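Local structure of synaptonemal complex protein 2 (Mus musculus, 5IWZ) at residues Glu237-Trp242 / Phe247-Phe252; Thr201-Met206 / Glu224-Met229. The protein is a major component of the axial and lateral elements of synaptonemal complexes, needed for meiotic chromosome synapsis and for insertion of SYCP3 into these structures. All blocks are in the same frame, centred on the assembly; numbering follows the deposited sequence.

How the contacts relate
Both contacts lie on one side of the chain's centre, in the helical part of this N-terminal piece of the protein, whose helix pairs resemble, and probably continue, an armadillo-like array. Both are largely buried, yet they join different pairs of helices. Contact 2 packs helix 197-212 against helix 216-229 and is apolar throughout, built from methionine and leucine. Contact 1, farther from the centre, joins helix 232-242 to helix 246-253; it pairs an alanine and aromatic interior with a tyrosine-asparagine hydrogen bond at its more exposed edge. Helices 216-229 and 232-242 are consecutive, and Trp-242 links the contacts, its indole packing on Met-203, Ser-204 and Leu-226. Small residues bring one helix pair close; long side chains space the other.

Contact 1. Residues Glu237-Trp242 / Phe247-Phe252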
loop_
_atom_site.group_PDB
_atom_site.type_symbol
_atom_site.label_atom_id
_atom_site.label_comp_id
_atom_site.label_asym_id
_atom_site.label_seq_id
_atom_site.Cartn_x
_atom_site.Cartn_y
_atom_site.Cartn_z
ATOM N N GLU A 237 -6.743 -26.458 9.514
ATOM C CA GLU A 237 -7.088 -27.215 8.317
ATOM C C GLU A 237 -6.704 -26.488 7.040
ATOM O O GLU A 237 -6.217 -27.123 6.095
ATOM C CB GLU A 237 -8.589 -27.514 8.280
ATOM C CG GLU A 237 -9.014 -28.302 7.052
ATOM C CD GLU A 237 -10.446 -28.818 7.140
ATOM O OE1 GLU A 237 -11.019 -29.173 6.087
ATOM O OE2 GLU A 237 -11.000 -28.874 8.259
ATOM N N LEU A 238 -6.906 -25.162 7.011
ATOM C CA LEU A 238 -6.654 -24.375 5.810
ATOM C C LEU A 238 -5.173 -24.301 5.480
ATOM O O LEU A 238 -4.813 -24.142 4.308
ATOM C CB LEU A 238 -7.227 -22.965 5.984
ATOM C CG LEU A 238 -8.764 -22.979 6.065
ATOM C CD1 LEU A 238 -9.324 -21.719 6.722
ATOM C CD2 LEU A 238 -9.362 -23.170 4.679
ATOM N N ALA A 239 -4.306 -24.391 6.492
ATOM C CA ALA A 239 -2.870 -24.391 6.231
ATOM C C ALA A 239 -2.491 -25.480 5.236
ATOM O O ALA A 239 -1.660 -25.260 4.345
ATOM C CB ALA A 239 -2.091 -24.577 7.535
ATOM N N TYR A 240 -3.107 -26.658 5.363
ATOM C CA TYR A 240 -2.769 -27.778 4.498
ATOM C C TYR A 240 -3.439 -27.704 3.131
ATOM O O TYR A 240 -3.003 -28.402 2.212
ATOM C CB TYR A 240 -3.108 -29.090 5.218
ATOM C CG TYR A 240 -2.253 -29.239 6.465
ATOM C CD1 TYR A 240 -0.902 -29.551 6.362
ATOM C CD2 TYR A 240 -2.780 -29.019 7.731
ATOM C CE1 TYR A 240 -0.098 -29.657 7.488
ATOM C CE2 TYR A 240 -1.993 -29.130 8.867
ATOM C CZ TYR A 240 -0.648 -29.451 8.740
ATOM O OH TYR A 240 0.142 -29.556 9.865
ATOM N N GLU A 241 -4.472 -26.879 2.970
ATOM C CA GLU A 241 -5.017 -26.604 1.644
ATOM C C GLU A 241 -4.244 -25.495 0.940
ATOM O O GLU A 241 -4.042 -25.552 -0.276
ATOM C CB GLU A 241 -6.489 -26.205 1.748
ATOM C CG GLU A 241 -7.310 -27.139 2.605
ATOM C CD GLU A 241 -8.758 -27.175 2.178
ATOM O OE1 GLU A 241 -9.065 -27.878 1.193
ATOM O OE2 GLU A 241 -9.585 -26.493 2.816
ATOM N N TRP A 242 -3.793 -24.497 1.700
ATOM C CA TRP A 242 -3.146 -23.321 1.132
ATOM C C TRP A 242 -1.681 -23.558 0.755
ATOM O O TRP A 242 -1.166 -22.878 -0.140
ATOM C CB TRP A 242 -3.247 -22.161 2.121
ATOM C CG TRP A 242 -4.638 -21.631 2.272
ATOM C CD1 TRP A 242 -5.701 -21.860 1.438
ATOM C CD2 TRP A 242 -5.124 -20.769 3.314
ATOM N NE1 TRP A 242 -6.820 -21.198 1.904
ATOM C CE2 TRP A 242 -6.492 -20.524 3.051
ATOM C CE3 TRP A 242 -4.544 -20.197 4.449
ATOM C CZ2 TRP A 242 -7.277 -19.727 3.879
ATOM C CZ3 TRP A 242 -5.332 -19.394 5.265
ATOM C CH2 TRP A 242 -6.678 -19.166 4.973
ATOM N N PHE A 247 6.306 -28.757 5.290
ATOM C CA PHE A 247 7.097 -27.867 6.134
ATOM C C PHE A 247 6.443 -26.495 6.274
ATOM O O PHE A 247 6.385 -25.936 7.374
ATOM C CB PHE A 247 8.507 -27.737 5.550
ATOM C CG PHE A 247 9.421 -26.837 6.333
ATOM C CD1 PHE A 247 9.467 -25.469 6.071
ATOM C CD2 PHE A 247 10.263 -27.361 7.308
ATOM C CE1 PHE A 247 10.316 -24.634 6.782
ATOM C CE2 PHE A 247 11.117 -26.537 8.024
ATOM C CZ PHE A 247 11.145 -25.168 7.757
ATOM N N ILE A 248 5.925 -25.948 5.175
ATOM C CA ILE A 248 5.353 -24.602 5.198
ATOM C C ILE A 248 3.967 -24.608 5.839
ATOM O O ILE A 248 3.638 -23.737 6.651
ATOM C CB ILE A 248 5.327 -24.014 3.772
ATOM C CG1 ILE A 248 6.765 -23.742 3.287
ATOM C CG2 ILE A 248 4.443 -22.761 3.714
ATOM C CD1 ILE A 248 6.875 -23.330 1.823
ATOM N N ALA A 249 3.130 -25.584 5.480
ATOM C CA ALA A 249 1.817 -25.706 6.112
ATOM C C ALA A 249 1.935 -25.844 7.630
ATOM O O ALA A 249 1.148 -25.239 8.370
ATOM C CB ALA A 249 1.060 -26.897 5.525
ATOM N N ASN A 250 2.910 -26.638 8.107
ATOM C CA ASN A 250 3.145 -26.790 9.546
ATOM C C ASN A 250 3.495 -25.454 10.204
ATOM O O ASN A 250 2.951 -25.103 11.258
ATOM C CB ASN A 250 4.281 -27.798 9.813
ATOM C CG ASN A 250 3.931 -29.225 9.421
ATOM O OD1 ASN A 250 2.774 -29.550 9.142
ATOM N ND2 ASN A 250 4.945 -30.097 9.414
ATOM N N ALA A 251 4.442 -24.712 9.624
ATOM C CA ALA A 251 4.810 -23.421 10.208
ATOM C C ALA A 251 3.625 -22.457 10.239
ATOM O O ALA A 251 3.430 -21.733 11.225
ATOM C CB ALA A 251 5.978 -22.799 9.440
ATOM N N PHE A 252 2.821 -22.436 9.169
ATOM C CA PHE A 252 1.696 -21.507 9.103
ATOM C C PHE A 252 0.721 -21.735 10.250
ATOM O O PHE A 252 0.291 -20.782 10.913
ATOM C CB PHE A 252 0.979 -21.646 7.762
ATOM C CG PHE A 252 -0.094 -20.618 7.544
ATOM C CD1 PHE A 252 0.241 -19.300 7.231
ATOM C CD2 PHE A 252 -1.439 -20.963 7.640
ATOM C CE1 PHE A 252 -0.749 -18.348 7.025
ATOM C CE2 PHE A 252 -2.431 -20.018 7.435
ATOM C CZ PHE A 252 -2.085 -18.706 7.128
#
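Ala-239 and Ala-249 face each other where the two helices come closest, with CA atoms only 4.9 Å apart. The short axis separation of 8.3 Å, at 150° between helix directions, illustrates what small residues allow: each methyl rests against the other residue's backbone, Ala-249 CB lying 3.4 Å from Ala-239 O and Ala-239 CB packing likewise on Ala-249 O. Ala-249 CB also touches Tyr-240 CD1, and the phenol runs along the more exposed flank of the alanine pair. At the end of that ring Tyr-240 OH donates to Asn-250 OD1 over 2.7 Å. The acceptor lies in the plane of the phenol at its edge, whereas the hydroxyl approaches OD1 tilted 25° from the carbonyl plane; ring and amide are steeply turned against each other. The CB bond of Asn-250 points away from the other helix and that of Tyr-240 runs past it; their polar ends come back to meet. Were Asn-250 replaced by an alanine, the tyrosine hydroxyl would probably lose this acceptor and the phenol be freer to swing off Ala-249.

On the buried flank, the Phe-252 ring is thrown out opposite the backbone N (chi1 -173°), which lays one side of it against both Ala-239 and Trp-242. Ala-239 CB meets the ring edge at CD2, 3.7 Å away, while Phe-252 CE2 reaches the indole edge at CE3. Leu-238 CB sits over the centre of one indole face and helps fix its plane. Beyond this, Phe-252 makes an edge-to-face pair with Phe-267 of helix 260-274, on which Ile-248 and Ala-251 also pack, while Trp-242 packs on Met-203 and Ser-204 of helix 197-212. The antiparallel pair, joined by a short connection, thus touches both of those helices.

Contact 2. Residues Thr201-Met206 / Glu224-Met229; sequences TLMSNM and EALCRM
Met-203 and Leu-226 mark the closest backbone approach, their CA atoms 6.9 Å apart, in two helix segments that run roughly antiparallel at 143° with axes separated by 10.8 Å. Side chains fill that wider spacing. Leu-226 does not aim its CB straight at the partner helix, but its CD2 methyl reaches it, lying 3.8 Å from Met-203 CB and 4.1 Å from Met-206 CB. It thus rests against the bases of two methionines one turn apart, and the side chains of Leu-226 and Met-203 lie alongside each other, pointing opposite ways. Such antiparallel packing of successive helices, sealed by aliphatic and thioether groups, is consistent with an armadillo-like array, which these helices probably continue. The chain of Met-203 is extended through SD and then bends (chi3 106°), which brings its methyl up against the second helix. There Met-203 CE touches Met-229 CB at 3.6 Å, and the two terminal methyls, Met-203 CE and Met-229 CE, also meet at 3.6 Å. On the first helix, Met-206 additionally packs on Cys-159 and Ile-163 of helix 144-163. The second helix is tied to helix 169-185 by Ala-225 packing on Met-179 and by a salt bridge from Arg-228 to Asp-184.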
loop_
_atom_site.group_PDB
_atom_site.type_symbol
_atom_site.label_atom_id
_atom_site.label_comp_id
_atom_site.label_asym_id
_atom_site.label_seq_id
_atom_site.Cartn_x
_atom_site.Cartn_y
_atom_site.Cartn_z
ATOM N N THR A 201 -11.293 -19.399 -3.089
ATOM C CA THR A 201 -10.318 -19.440 -4.175
ATOM C C THR A 201 -9.289 -18.319 -4.047
ATOM O O THR A 201 -8.081 -18.552 -4.189
ATOM C CB THR A 201 -11.050 -19.375 -5.518
ATOM O OG1 THR A 201 -11.885 -20.523 -5.652
ATOM C CG2 THR A 201 -10.068 -19.327 -6.677
ATOM N N LEU A 202 -9.751 -17.090 -3.790
ATOM C CA LEU A 202 -8.823 -15.967 -3.660
ATOM C C LEU A 202 -7.841 -16.198 -2.520
ATOM O O LEU A 202 -6.629 -15.998 -2.674
ATOM C CB LEU A 202 -9.588 -14.660 -3.446
ATOM C CG LEU A 202 -10.281 -14.125 -4.698
ATOM C CD1 LEU A 202 -11.174 -12.932 -4.359
ATOM C CD2 LEU A 202 -9.242 -13.754 -5.747
ATOM N N MET A 203 -8.348 -16.627 -1.362
ATOM C CA MET A 203 -7.472 -16.844 -0.223
ATOM C C MET A 203 -6.474 -17.953 -0.490
ATOM O O MET A 203 -5.340 -17.898 -0.003
ATOM C CB MET A 203 -8.293 -17.166 1.009
ATOM C CG MET A 203 -9.000 -15.974 1.563
ATOM S SD MET A 203 -9.964 -16.571 2.944
ATOM C CE MET A 203 -9.036 -15.959 4.326
ATOM N N SER A 204 -6.872 -18.966 -1.250
ATOM C CA SER A 204 -5.917 -20.001 -1.622
ATOM C C SER A 204 -4.830 -19.432 -2.533
ATOM O O SER A 204 -3.636 -19.725 -2.357
ATOM C CB SER A 204 -6.650 -21.164 -2.293
ATOM O OG SER A 204 -5.799 -22.285 -2.376
ATOM N N ASN A 205 -5.219 -18.593 -3.500
ATOM C CA ASN A 205 -4.213 -17.976 -4.363
ATOM C C ASN A 205 -3.370 -16.956 -3.607
ATOM O O ASN A 205 -2.219 -16.706 -3.986
ATOM C CB ASN A 205 -4.876 -17.339 -5.578
ATOM C CG ASN A 205 -5.687 -18.345 -6.380
ATOM O OD1 ASN A 205 -5.320 -19.516 -6.477
ATOM N ND2 ASN A 205 -6.797 -17.900 -6.936
ATOM N N MET A 206 -3.915 -16.362 -2.544
ATOM C CA MET A 206 -3.115 -15.470 -1.715
ATOM C C MET A 206 -2.011 -16.236 -1.000
ATOM O O MET A 206 -0.850 -15.805 -0.996
ATOM C CB MET A 206 -4.012 -14.741 -0.721
ATOM C CG MET A 206 -5.004 -13.810 -1.403
ATOM S SD MET A 206 -5.905 -12.838 -0.208
ATOM C CE MET A 206 -4.867 -11.360 -0.222
ATOM N N GLU A 224 -1.210 -11.332 7.247
ATOM C CA GLU A 224 -2.076 -10.597 8.163
ATOM C C GLU A 224 -3.517 -10.620 7.690
ATOM O O GLU A 224 -4.434 -10.838 8.492
ATOM C CB GLU A 224 -1.607 -9.150 8.320
ATOM C CG GLU A 224 -2.603 -8.279 9.098
ATOM C CD GLU A 224 -2.184 -6.814 9.203
ATOM O OE1 GLU A 224 -1.085 -6.465 8.709
ATOM O OE2 GLU A 224 -2.952 -6.009 9.783
ATOM N N ALA A 225 -3.740 -10.402 6.392
ATOM C CA ALA A 225 -5.104 -10.460 5.877
ATOM C C ALA A 225 -5.704 -11.852 6.080
ATOM O O ALA A 225 -6.845 -11.988 6.536
ATOM C CB ALA A 225 -5.134 -10.060 4.396
ATOM N N LEU A 226 -4.939 -12.901 5.753
ATOM C CA LEU A 226 -5.452 -14.260 5.899
ATOM C C LEU A 226 -5.792 -14.564 7.349
ATOM O O LEU A 226 -6.790 -15.239 7.626
ATOM C CB LEU A 226 -4.451 -15.284 5.353
ATOM C CG LEU A 226 -4.222 -15.273 3.829
ATOM C CD1 LEU A 226 -3.068 -16.185 3.428
ATOM C CD2 LEU A 226 -5.491 -15.605 3.021
ATOM N N CYS A 227 -4.996 -14.054 8.291
ATOM C CA CYS A 227 -5.265 -14.336 9.700
ATOM C C CYS A 227 -6.405 -13.484 10.254
ATOM O O CYS A 227 -7.102 -13.920 11.180
ATOM C CB CYS A 227 -3.989 -14.153 10.531
ATOM S SG CYS A 227 -2.690 -15.399 10.170
ATOM N N ARG A 228 -6.620 -12.287 9.710
ATOM C CA ARG A 228 -7.776 -11.494 10.115
ATOM C C ARG A 228 -9.079 -12.105 9.611
ATOM O O ARG A 228 -10.116 -11.977 10.272
ATOM C CB ARG A 228 -7.659 -10.057 9.601
ATOM C CG ARG A 228 -6.454 -9.278 10.102
ATOM C CD ARG A 228 -6.545 -7.788 9.728
ATOM N NE ARG A 228 -6.991 -7.063 10.903
ATOM C CZ ARG A 228 -6.197 -6.371 11.700
ATOM N NH1 ARG A 228 -4.906 -6.251 11.419
ATOM N NH2 ARG A 228 -6.709 -5.781 12.769
ATOM N N MET A 229 -9.053 -12.770 8.457
ATOM C CA MET A 229 -10.259 -13.340 7.862
ATOM C C MET A 229 -10.508 -14.797 8.246
ATOM O O MET A 229 -11.534 -15.351 7.832
ATOM C CB MET A 229 -10.210 -13.225 6.329
ATOM C CG MET A 229 -10.148 -11.784 5.822
ATOM S SD MET A 229 -10.455 -11.622 4.047
ATOM C CE MET A 229 -9.028 -12.490 3.383
#